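Local coordinates for protein extracellular ligand-binding receptor (Desulfitobacterium hafniense, PDB 4Q6B) that binds leucine in the cleft between its two lobes and probably delivers it, as an extracellular substrate-binding receptor, to an ABC transporter for amino-acid uptake, at residues 26-31 / 276-281; 44-49 / 303-308; 118-123 / 310-315; 289-294 / 326-331. One frame throughout, in Å; residues are numbered along the deposited sequence. Where two conformers were deposited one is given.

Contact 1 (26-31 / 276-281); sequences FAEGLE and REYGQP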
# COMPACT_ATOMS: atom_id res chain seq x y z
N PHE A 26 4.14 -6.39 10.35
CA PHE A 26 3.67 -7.16 9.22
C PHE A 26 3.67 -8.66 9.56
O PHE A 26 2.68 -9.39 9.33
CB PHE A 26 4.56 -6.88 8.01
CG PHE A 26 4.14 -7.60 6.80
CD1 PHE A 26 2.92 -7.33 6.19
CD2 PHE A 26 5.00 -8.54 6.21
CE1 PHE A 26 2.56 -8.00 5.05
CE2 PHE A 26 4.64 -9.23 5.08
CZ PHE A 26 3.41 -8.95 4.48
N ALA A 27 4.77 -9.12 10.16
CA ALA A 27 4.88 -10.52 10.58
C ALA A 27 3.79 -10.93 11.55
O ALA A 27 3.27 -12.05 11.45
CB ALA A 27 6.30 -10.82 11.17
N GLU A 28 3.41 -10.01 12.45
CA GLU A 28 2.35 -10.25 13.42
C GLU A 28 1.00 -10.45 12.70
O GLU A 28 0.23 -11.36 13.03
CB GLU A 28 2.28 -9.09 14.43
CG GLU A 28 3.39 -9.13 15.48
CD GLU A 28 4.77 -8.66 14.97
OE1 GLU A 28 5.73 -8.75 15.77
OE2 GLU A 28 4.92 -8.16 13.85
N GLY A 29 0.69 -9.61 11.72
CA GLY A 29 -0.58 -9.74 11.01
C GLY A 29 -0.67 -11.05 10.22
O GLY A 29 -1.72 -11.71 10.23
N LEU A 30 0.43 -11.42 9.56
CA LEU A 30 0.53 -12.72 8.87
C LEU A 30 0.32 -13.85 9.86
O LEU A 30 -0.44 -14.80 9.57
CB LEU A 30 1.91 -12.95 8.20
CG LEU A 30 2.38 -11.92 7.18
CD1 LEU A 30 3.83 -12.19 6.82
CD2 LEU A 30 1.51 -12.02 5.90
N GLU A 31 0.99 -13.80 11.01
CA GLU A 31 0.94 -14.91 11.97
C GLU A 31 -0.47 -15.09 12.57
O GLU A 31 -0.96 -16.20 12.70
CB GLU A 31 2.01 -14.73 13.06
CG GLU A 31 1.98 -15.76 14.20
CD GLU A 31 2.94 -15.44 15.35
OE1 GLU A 31 2.63 -14.54 16.19
OE2 GLU A 31 3.99 -16.10 15.41
N ARG A 276 -5.30 -8.41 21.51
CA ARG A 276 -5.15 -9.43 22.54
C ARG A 276 -3.88 -10.26 22.41
O ARG A 276 -3.23 -10.59 23.41
CB ARG A 276 -6.38 -10.35 22.55
CG ARG A 276 -6.21 -11.56 23.44
CD ARG A 276 -7.55 -12.05 23.95
NE ARG A 276 -8.11 -13.12 23.12
CZ ARG A 276 -8.12 -14.41 23.46
NH1 ARG A 276 -7.59 -14.79 24.62
NH2 ARG A 276 -8.66 -15.32 22.65
N GLU A 277 -3.53 -10.61 21.18
CA GLU A 277 -2.35 -11.43 20.95
C GLU A 277 -1.04 -10.63 21.05
O GLU A 277 -0.04 -11.15 21.59
CB GLU A 277 -2.46 -12.12 19.58
CG GLU A 277 -1.28 -13.03 19.25
CD GLU A 277 -1.15 -14.23 20.21
OE1 GLU A 277 -2.19 -14.80 20.63
OE2 GLU A 277 0.00 -14.61 20.55
N TYR A 278 -1.04 -9.38 20.58
CA TYR A 278 0.22 -8.62 20.40
C TYR A 278 0.35 -7.40 21.29
O TYR A 278 1.45 -6.86 21.45
CB TYR A 278 0.50 -8.27 18.92
CG TYR A 278 0.52 -9.50 18.06
CD1 TYR A 278 1.52 -10.45 18.22
CD2 TYR A 278 -0.49 -9.74 17.14
CE1 TYR A 278 1.55 -11.61 17.47
CE2 TYR A 278 -0.48 -10.91 16.37
CZ TYR A 278 0.53 -11.83 16.55
OH TYR A 278 0.56 -12.99 15.80
N GLY A 279 -0.74 -6.97 21.91
CA GLY A 279 -0.62 -5.98 22.96
C GLY A 279 -0.40 -4.57 22.44
O GLY A 279 0.05 -3.70 23.17
N GLN A 280 -0.77 -4.35 21.18
CA GLN A 280 -0.74 -3.01 20.59
C GLN A 280 -1.67 -3.01 19.37
O GLN A 280 -2.06 -4.09 18.88
CB GLN A 280 0.69 -2.64 20.21
CG GLN A 280 1.33 -3.64 19.32
CD GLN A 280 2.86 -3.48 19.20
OE1 GLN A 280 3.37 -2.38 18.99
NE2 GLN A 280 3.58 -4.60 19.31
N PRO A 281 -2.05 -1.82 18.89
CA PRO A 281 -2.98 -1.75 17.76
C PRO A 281 -2.34 -2.27 16.46
O PRO A 281 -1.13 -2.10 16.30
CB PRO A 281 -3.19 -0.24 17.60
CG PRO A 281 -2.80 0.35 18.89
CD PRO A 281 -1.65 -0.48 19.33

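Contact 2 (44-49 / 303-308); sequences QGRKLS and SDLTHP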
# COMPACT_ATOMS: atom_id res chain seq x y z
N GLN A 44 -7.67 -27.62 2.92
CA GLN A 44 -7.88 -28.99 2.48
C GLN A 44 -7.33 -29.97 3.52
O GLN A 44 -6.68 -30.97 3.19
CB GLN A 44 -7.28 -29.24 1.09
CG GLN A 44 -7.80 -28.27 0.01
CD GLN A 44 -7.36 -28.61 -1.42
OE1 GLN A 44 -6.93 -29.74 -1.71
NE2 GLN A 44 -7.49 -27.64 -2.32
N GLY A 45 -7.58 -29.66 4.79
CA GLY A 45 -7.19 -30.53 5.88
C GLY A 45 -5.70 -30.51 6.21
O GLY A 45 -5.26 -31.28 7.07
N ARG A 46 -4.93 -29.63 5.56
CA ARG A 46 -3.49 -29.53 5.80
C ARG A 46 -3.12 -28.28 6.61
O ARG A 46 -3.70 -27.20 6.39
CB ARG A 46 -2.73 -29.48 4.46
CG ARG A 46 -2.65 -30.81 3.80
CD ARG A 46 -3.06 -30.76 2.35
NE ARG A 46 -1.88 -30.87 1.49
CZ ARG A 46 -1.85 -31.57 0.35
NH1 ARG A 46 -2.92 -32.24 -0.07
NH2 ARG A 46 -0.73 -31.59 -0.36
N LYS A 47 -2.17 -28.41 7.52
CA LYS A 47 -1.64 -27.22 8.22
C LYS A 47 -0.98 -26.22 7.28
O LYS A 47 -0.14 -26.61 6.44
CB LYS A 47 -0.62 -27.67 9.28
CG LYS A 47 -0.11 -26.51 10.14
CD LYS A 47 1.07 -26.95 10.96
CE LYS A 47 1.46 -25.90 11.98
NZ LYS A 47 2.74 -26.31 12.64
N LEU A 48 -1.32 -24.94 7.44
CA LEU A 48 -0.74 -23.84 6.68
C LEU A 48 0.52 -23.31 7.38
O LEU A 48 0.50 -23.11 8.59
CB LEU A 48 -1.77 -22.71 6.54
CG LEU A 48 -1.28 -21.45 5.81
CD1 LEU A 48 -0.76 -21.75 4.39
CD2 LEU A 48 -2.47 -20.48 5.77
N SER A 49 1.61 -23.15 6.63
CA SER A 49 2.84 -22.58 7.18
C SER A 49 3.44 -21.54 6.27
O SER A 49 3.26 -21.56 5.04
CB SER A 49 3.88 -23.66 7.46
OG SER A 49 3.37 -24.53 8.45
N SER A 303 -8.83 -24.92 -4.86
CA SER A 303 -7.94 -25.11 -6.02
C SER A 303 -7.28 -26.47 -6.03
O SER A 303 -7.36 -27.20 -5.05
CB SER A 303 -6.85 -24.03 -6.06
OG SER A 303 -5.83 -24.35 -5.10
N ASP A 304 -6.62 -26.78 -7.14
CA ASP A 304 -5.75 -27.95 -7.27
C ASP A 304 -4.35 -27.57 -6.79
O ASP A 304 -3.61 -26.83 -7.45
CB ASP A 304 -5.72 -28.40 -8.73
CG ASP A 304 -4.76 -29.55 -8.98
OD1 ASP A 304 -4.44 -29.81 -10.15
OD2 ASP A 304 -4.31 -30.17 -7.99
N LEU A 305 -3.98 -28.06 -5.61
CA LEU A 305 -2.72 -27.67 -5.01
C LEU A 305 -1.57 -28.24 -5.79
O LEU A 305 -0.44 -27.76 -5.68
CB LEU A 305 -2.67 -28.15 -3.56
CG LEU A 305 -3.77 -27.63 -2.61
CD1 LEU A 305 -3.71 -28.37 -1.27
CD2 LEU A 305 -3.61 -26.12 -2.42
N THR A 306 -1.82 -29.23 -6.66
CA THR A 306 -0.69 -29.71 -7.48
C THR A 306 -0.34 -28.81 -8.67
O THR A 306 0.67 -29.02 -9.31
CB THR A 306 -0.87 -31.18 -7.98
OG1 THR A 306 -1.85 -31.23 -9.03
CG2 THR A 306 -1.30 -32.07 -6.86
N HIS A 307 -1.21 -27.84 -8.96
CA HIS A 307 -1.00 -26.93 -10.09
C HIS A 307 -1.18 -25.46 -9.66
O HIS A 307 -2.26 -24.85 -9.78
CB HIS A 307 -1.91 -27.33 -11.27
CG HIS A 307 -1.48 -28.62 -11.93
ND1 HIS A 307 -2.09 -29.83 -11.66
CD2 HIS A 307 -0.44 -28.89 -12.74
CE1 HIS A 307 -1.47 -30.79 -12.32
NE2 HIS A 307 -0.46 -30.25 -12.99
N PRO A 308 -0.10 -24.86 -9.10
CA PRO A 308 -0.22 -23.49 -8.60
C PRO A 308 -0.55 -22.48 -9.71
O PRO A 308 -1.00 -21.38 -9.35
CB PRO A 308 1.18 -23.20 -8.06
CG PRO A 308 1.64 -24.58 -7.55
CD PRO A 308 1.14 -25.53 -8.64
O HOH W 1 -5.66 -30.15 -4.24

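Contact 3 (118-123 / 310-315); sequences HVFRNI and TLAQGL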
# COMPACT_ATOMS: atom_id res chain seq x y z
N HIS A 118 -0.48 -13.60 -13.16
CA HIS A 118 -0.41 -14.24 -11.84
C HIS A 118 -0.10 -13.25 -10.72
O HIS A 118 0.30 -13.61 -9.61
CB HIS A 118 0.66 -15.33 -11.88
CG HIS A 118 0.34 -16.41 -12.87
ND1 HIS A 118 -0.56 -17.41 -12.59
CD2 HIS A 118 0.77 -16.62 -14.14
CE1 HIS A 118 -0.67 -18.20 -13.65
NE2 HIS A 118 0.13 -17.75 -14.60
N VAL A 119 -0.23 -11.99 -11.06
CA VAL A 119 0.34 -10.94 -10.19
C VAL A 119 -0.78 -10.03 -9.70
O VAL A 119 -1.58 -9.52 -10.48
CB VAL A 119 1.37 -10.12 -11.01
CG1 VAL A 119 1.88 -8.92 -10.25
CG2 VAL A 119 2.55 -11.01 -11.45
N PHE A 120 -0.81 -9.80 -8.39
CA PHE A 120 -1.95 -9.10 -7.74
C PHE A 120 -1.46 -8.15 -6.68
O PHE A 120 -0.35 -8.28 -6.23
CB PHE A 120 -2.88 -10.13 -7.07
CG PHE A 120 -3.53 -11.11 -8.02
CD1 PHE A 120 -4.80 -10.88 -8.50
CD2 PHE A 120 -2.83 -12.25 -8.47
CE1 PHE A 120 -5.40 -11.76 -9.39
CE2 PHE A 120 -3.44 -13.16 -9.33
CZ PHE A 120 -4.73 -12.92 -9.79
N ARG A 121 -2.30 -7.20 -6.26
CA ARG A 121 -2.04 -6.52 -4.98
C ARG A 121 -3.36 -6.40 -4.31
O ARG A 121 -4.37 -6.37 -4.99
CB ARG A 121 -1.46 -5.14 -5.20
CG ARG A 121 -2.20 -4.31 -6.23
CD ARG A 121 -1.73 -2.84 -6.17
NE ARG A 121 -1.87 -2.29 -7.52
CZ ARG A 121 -0.89 -1.71 -8.19
NH1 ARG A 121 -1.09 -1.31 -9.45
NH2 ARG A 121 0.30 -1.53 -7.62
N ASN A 122 -3.38 -6.36 -2.97
CA ASN A 122 -4.67 -6.30 -2.25
C ASN A 122 -4.86 -4.94 -1.59
O ASN A 122 -5.58 -4.80 -0.61
CB ASN A 122 -4.87 -7.46 -1.24
CG ASN A 122 -3.91 -7.36 -0.07
OD1 ASN A 122 -2.85 -6.74 -0.20
ND2 ASN A 122 -4.28 -7.94 1.07
N ILE A 123 -4.24 -3.91 -2.18
CA ILE A 123 -4.35 -2.55 -1.66
C ILE A 123 -4.58 -1.64 -2.86
O ILE A 123 -4.29 -2.04 -4.01
CB ILE A 123 -3.05 -2.15 -0.91
CG1 ILE A 123 -1.83 -2.30 -1.84
CG2 ILE A 123 -2.86 -3.05 0.34
CD1 ILE A 123 -0.72 -1.48 -1.42
N THR A 310 -3.00 -22.55 -11.53
CA THR A 310 -4.47 -22.39 -11.54
C THR A 310 -5.00 -21.46 -10.44
O THR A 310 -6.18 -21.17 -10.42
CB THR A 310 -5.18 -23.76 -11.36
OG1 THR A 310 -4.90 -24.26 -10.04
CG2 THR A 310 -4.64 -24.76 -12.39
N LEU A 311 -4.15 -20.97 -9.56
CA LEU A 311 -4.63 -20.21 -8.41
C LEU A 311 -5.07 -18.79 -8.78
O LEU A 311 -6.09 -18.31 -8.27
CB LEU A 311 -3.58 -20.16 -7.31
CG LEU A 311 -4.11 -19.56 -6.01
CD1 LEU A 311 -5.21 -20.47 -5.39
CD2 LEU A 311 -2.90 -19.34 -5.08
N ALA A 312 -4.36 -18.15 -9.73
CA ALA A 312 -4.69 -16.77 -10.15
C ALA A 312 -6.14 -16.65 -10.60
O ALA A 312 -6.85 -15.71 -10.20
CB ALA A 312 -3.75 -16.32 -11.28
N GLN A 313 -6.60 -17.57 -11.44
CA GLN A 313 -7.99 -17.55 -11.86
C GLN A 313 -8.91 -17.76 -10.67
O GLN A 313 -9.98 -17.19 -10.62
CB GLN A 313 -8.29 -18.53 -13.01
CG GLN A 313 -9.64 -18.31 -13.70
CD GLN A 313 -9.83 -16.90 -14.26
OE1 GLN A 313 -9.01 -16.41 -15.01
NE2 GLN A 313 -10.92 -16.26 -13.88
N GLY A 314 -8.49 -18.58 -9.72
CA GLY A 314 -9.31 -18.78 -8.53
C GLY A 314 -9.44 -17.51 -7.72
O GLY A 314 -10.50 -17.25 -7.16
N LEU A 315 -8.38 -16.71 -7.65
CA LEU A 315 -8.48 -15.40 -6.96
C LEU A 315 -9.45 -14.45 -7.64
O LEU A 315 -10.25 -13.74 -6.97
CB LEU A 315 -7.11 -14.72 -6.85
CG LEU A 315 -6.17 -15.28 -5.77
CD1 LEU A 315 -4.81 -14.66 -5.99
CD2 LEU A 315 -6.67 -14.98 -4.37
O HOH W 2 -1.73 -18.87 -10.43

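Contact 4 (289-294 / 326-331); sequences GYDAVI and GMHRFD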
# COMPACT_ATOMS: atom_id res chain seq x y z
N GLY A 289 -1.42 -7.69 5.32
CA GLY A 289 -0.87 -9.05 5.45
C GLY A 289 -1.91 -10.06 5.88
O GLY A 289 -1.97 -11.19 5.35
N TYR A 290 -2.73 -9.71 6.87
CA TYR A 290 -3.78 -10.58 7.35
C TYR A 290 -4.76 -10.88 6.21
O TYR A 290 -5.07 -12.07 5.93
CB TYR A 290 -4.45 -9.93 8.59
CG TYR A 290 -5.53 -10.80 9.23
CD1 TYR A 290 -6.84 -10.80 8.74
CD2 TYR A 290 -5.24 -11.61 10.31
CE1 TYR A 290 -7.84 -11.57 9.35
CE2 TYR A 290 -6.20 -12.40 10.91
CZ TYR A 290 -7.51 -12.39 10.42
OH TYR A 290 -8.46 -13.18 11.04
N ASP A 291 -5.25 -9.85 5.53
CA ASP A 291 -6.20 -10.11 4.46
C ASP A 291 -5.55 -10.93 3.33
O ASP A 291 -6.26 -11.78 2.71
CB ASP A 291 -6.79 -8.81 3.86
CG ASP A 291 -8.01 -8.31 4.63
OD1 ASP A 291 -8.49 -8.96 5.60
OD2 ASP A 291 -8.50 -7.22 4.26
N ALA A 292 -4.25 -10.77 3.11
CA ALA A 292 -3.64 -11.51 2.00
C ALA A 292 -3.63 -13.00 2.31
O ALA A 292 -3.85 -13.82 1.45
CB ALA A 292 -2.19 -11.04 1.76
N VAL A 293 -3.28 -13.35 3.55
CA VAL A 293 -3.25 -14.75 3.97
C VAL A 293 -4.67 -15.32 3.92
O VAL A 293 -4.87 -16.42 3.40
CB VAL A 293 -2.66 -14.92 5.40
CG1 VAL A 293 -2.92 -16.36 5.95
CG2 VAL A 293 -1.17 -14.62 5.41
N ILE A 294 -5.65 -14.56 4.40
CA ILE A 294 -7.00 -15.11 4.46
C ILE A 294 -7.53 -15.31 3.03
O ILE A 294 -8.19 -16.35 2.73
CB ILE A 294 -7.97 -14.23 5.27
CG1 ILE A 294 -7.54 -14.10 6.74
CG2 ILE A 294 -9.39 -14.84 5.23
CD1 ILE A 294 -7.39 -15.39 7.48
N GLY A 326 -11.93 -3.97 4.29
CA GLY A 326 -13.08 -3.59 3.47
C GLY A 326 -13.33 -4.62 2.35
O GLY A 326 -12.91 -5.79 2.44
N MSE A 327 -14.00 -4.19 1.29
CA MSE A 327 -14.29 -5.14 0.24
C MSE A 327 -13.21 -5.16 -0.82
O MSE A 327 -12.84 -4.12 -1.37
CB MSE A 327 -15.65 -4.91 -0.39
CG MSE A 327 -15.95 -5.97 -1.41
SE MSE A 327 -15.52 -5.35 -3.19
CE MSE A 327 -17.31 -4.74 -3.60
N HIS A 328 -12.70 -6.37 -1.07
CA HIS A 328 -11.64 -6.61 -2.06
C HIS A 328 -12.26 -7.13 -3.34
O HIS A 328 -13.24 -7.85 -3.30
CB HIS A 328 -10.67 -7.68 -1.53
CG HIS A 328 -9.80 -7.21 -0.39
ND1 HIS A 328 -8.61 -6.54 -0.58
CD2 HIS A 328 -9.94 -7.35 0.95
CE1 HIS A 328 -8.06 -6.28 0.60
NE2 HIS A 328 -8.85 -6.76 1.54
N ARG A 329 -11.68 -6.79 -4.49
CA ARG A 329 -12.09 -7.45 -5.73
C ARG A 329 -11.00 -7.27 -6.75
O ARG A 329 -10.57 -6.15 -7.01
CB ARG A 329 -13.39 -6.85 -6.25
CG ARG A 329 -13.86 -7.55 -7.49
CD ARG A 329 -15.15 -6.92 -7.97
NE ARG A 329 -15.71 -7.85 -8.98
CZ ARG A 329 -16.98 -7.85 -9.37
NH1 ARG A 329 -17.39 -8.73 -10.29
NH2 ARG A 329 -17.85 -6.99 -8.83
N PHE A 330 -10.54 -8.37 -7.33
CA PHE A 330 -9.43 -8.30 -8.30
C PHE A 330 -9.97 -8.17 -9.70
O PHE A 330 -10.93 -8.85 -10.06
CB PHE A 330 -8.57 -9.54 -8.22
CG PHE A 330 -7.89 -9.70 -6.94
CD1 PHE A 330 -7.00 -8.74 -6.51
CD2 PHE A 330 -8.10 -10.83 -6.18
CE1 PHE A 330 -6.35 -8.88 -5.32
CE2 PHE A 330 -7.42 -10.98 -4.98
CZ PHE A 330 -6.54 -9.99 -4.57
N ASP A 331 -9.37 -7.29 -10.50
CA ASP A 331 -9.74 -7.20 -11.90
C ASP A 331 -8.84 -8.07 -12.79
O ASP A 331 -8.01 -8.85 -12.29
CB ASP A 331 -9.87 -5.74 -12.39
CG ASP A 331 -8.53 -5.01 -12.54
OD1 ASP A 331 -7.46 -5.63 -12.42
OD2 ASP A 331 -8.54 -3.79 -12.82

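Contact 1 (26-31 / 276-281)
Glu28, in the first turn of helix 26-39, lays its aliphatic part over the ring of Tyr278, the last residue of helix 265-278. Its CB stands 3.7 Å from the centroid of the Tyr278 ring and only 6° off the ring normal, a CH-pi contact over the centre of the face. The next carbon shares that face, with Glu28 CG 3.6 Å from Tyr278 CD1. Because the chain then bends at chi2, the carboxylate turns away from the second segment and stands almost perpendicular to the ring. The backbone of Glu28 takes part as well: its O lies 3.2 Å from Tyr278 OH.

One turn further along, Glu31 reaches the same ring at its edge. Its CG is anti to the backbone N (chi1 174°), and the extended chain carries the carboxylate to the phenol. Tyr278 OH donates a short 2.6 Å hydrogen bond to Glu31 OE1, which receives it on its anti lone pair. Carboxylate and ring are nearly coplanar, 16° apart, as fits an acceptor lying near the ring plane. Behind the ring, on the face opposite Glu28, Glu277 CG sits 3.4 Å above the plane, offset toward the rim, so that carbons of two glutamates sandwich the tyrosine.

Phe274, one turn before Tyr278, also meets its ring. This is surface packing between two helices of one lobe in the two-lobed periplasmic-binding-protein fold, with a C-terminal helix end docked by its tyrosine onto the first helix of the chain.

Contact 2 (44-49 / 303-308)
Leu305 and Gln44 bury similar areas in this contact, and their side chains approach from opposite directions. The leucine presents CD1 to the amide, 3.5 Å from Gln44 OE1, while its CG packs 3.7 Å from Gln44 NE2. The chain of Gln44 is extended beyond CG (chi2 -173°), which takes the amide across to the backbone of the other segment. There Gln44 NE2 donates to Ser303 O over 2.8 Å, with an N-H...O angle of 146° and the acceptor lying 6° out of the amide plane. The same nitrogen makes a weak bond to Leu300 O, near the end of helix 284-301. At the other end of the amide, a water donates to Gln44 OE1 at 2.9 Å and accepts from Leu305 N at 3.0 Å.

The contact thus joins the loop leading into edge strand 47-54 of the five-stranded parallel sheet to the loop between helices 284-301 and 311-317. In that loop a type I turn runs from Asp304 to His307, and Asp304 OD2 accepts from Thr306 N in an Asx turn. Replacing Gln44 by alanine is likely to leave Ser303 O without its side-chain donor and the bridging water without one of its acceptors, opening a gap beside Leu305.

Arg46 adds a second surface to the leucine: Leu305 CD1 rests over the centre of one guanidinium face, 4.0 Å from Arg46 CZ. Beyond the two segments, Leu305 also touches Gln76 of strand 75-79.

Contact 3 (118-123 / 310-315)
Phe120 turns one face of its ring to Leu315 and meets Ala312 at its edge. Leu315 CD1 lies 4.0 Å from the centroid of the Phe120 ring, 15° off the normal, a CH-pi contact displaced toward the rim. The methyl of Ala312 approaches near the ring plane, its CB 3.7 Å from Phe120 CE2. With CG anti to its carbonyl carbon (chi1 -63°), the phenylalanine sends its ring from edge strand 119-121 to helix 311-317, where Ala312 and Leu315, three positions apart, present neighbouring side chains. The helix backbone is close too, since Phe120 CZ lies 3.5 Å from Ala312 O. Phe330 adds an edge-to-face ring contact to Phe120 from outside the two segments.

His118 approaches the start of the helix beside this apolar group. Its ND1 is 3.6 Å from Ala312 CB, and the CA atoms of His118 and Ala312 are 5.3 Å apart, the nearest CA pair of the two segments. A water links the same two residues, accepting from Ala312 N at 2.8 Å and lying 2.9 Å from His118 ND1. The helix therefore packs against the outermost strand of the parallel sheet in the lobe.

No direct hydrogen bond crosses between the segments. The chemistry implies that apolar packing around Phe120 carries the largely buried contact, while the water gives the Ala312 N-H near the start of the helix a polar partner.

Contact 4 (289-294 / 326-331)
A buried histidine-carboxylate hydrogen bond joins helix 284-301 to strand 326-328, one arm of the small two-stranded antiparallel hairpin formed with strand 321-323. His328 NE2 donates to Asp291 OD2 over 2.8 Å, with an N-H...O angle of 160°, so the bond is fairly straight. On the histidine side the geometry is flat: the acceptor lies at the ring edge, near its plane. On the aspartate side it is not, because the donor comes from above the carboxylate plane, 38° out of it, and the two flat groups stand 81° apart. The approach also brings the ring nitrogen near the stem of the aspartate, with His328 NE2 3.7 Å from Asp291 CB.

Both side chains leave their backbones with CG anti to the carbonyl carbon; for His328 this points the imidazole from the strand toward the helix. The opposite ring nitrogen, His328 ND1, is hydrogen-bonded to Asp336 OD2, which makes the imidazole a bridge between two carboxylates. The aspartate is held in turn by the hairpin backbone: Asp291 OD1 accepts from Val324 N, and OD2 from Met325 N as well as from the histidine. A leucine in place of His328 would probably leave both Asp291 and Asp336 without their imidazole mate and put a hydrocarbon beside carboxylate oxygens.

With three N-H groups directed at Asp291, two backbone and one imidazole, its buried charge is probably well compensated, and the paired carboxylates around the ring are likely to stabilise a protonated His328.

In the fold
All four contacts lie in one lobe of the two-lobed fold. Contacts 3 and 4 are neighbours, with centres about 10 Å apart: the backbone of Arg121 packs on Phe330, and Asn122 packs on Ala292. Contact 4 also touches contact 1, about 17 Å away between centres, where Gly289 and Tyr290 pack against helix 26-39. Contacts 2 and 3 reach opposite edges of the same five-stranded parallel sheet, at strands 47-54 and 119-121. Along the chain contact 1 closes before contact 4 opens, while contact 2 crosses all the others. Late segments, from 276-281 to 326-331, thus return to a lobe begun by the N-terminal strands and helices, tying distant sequence into one unit.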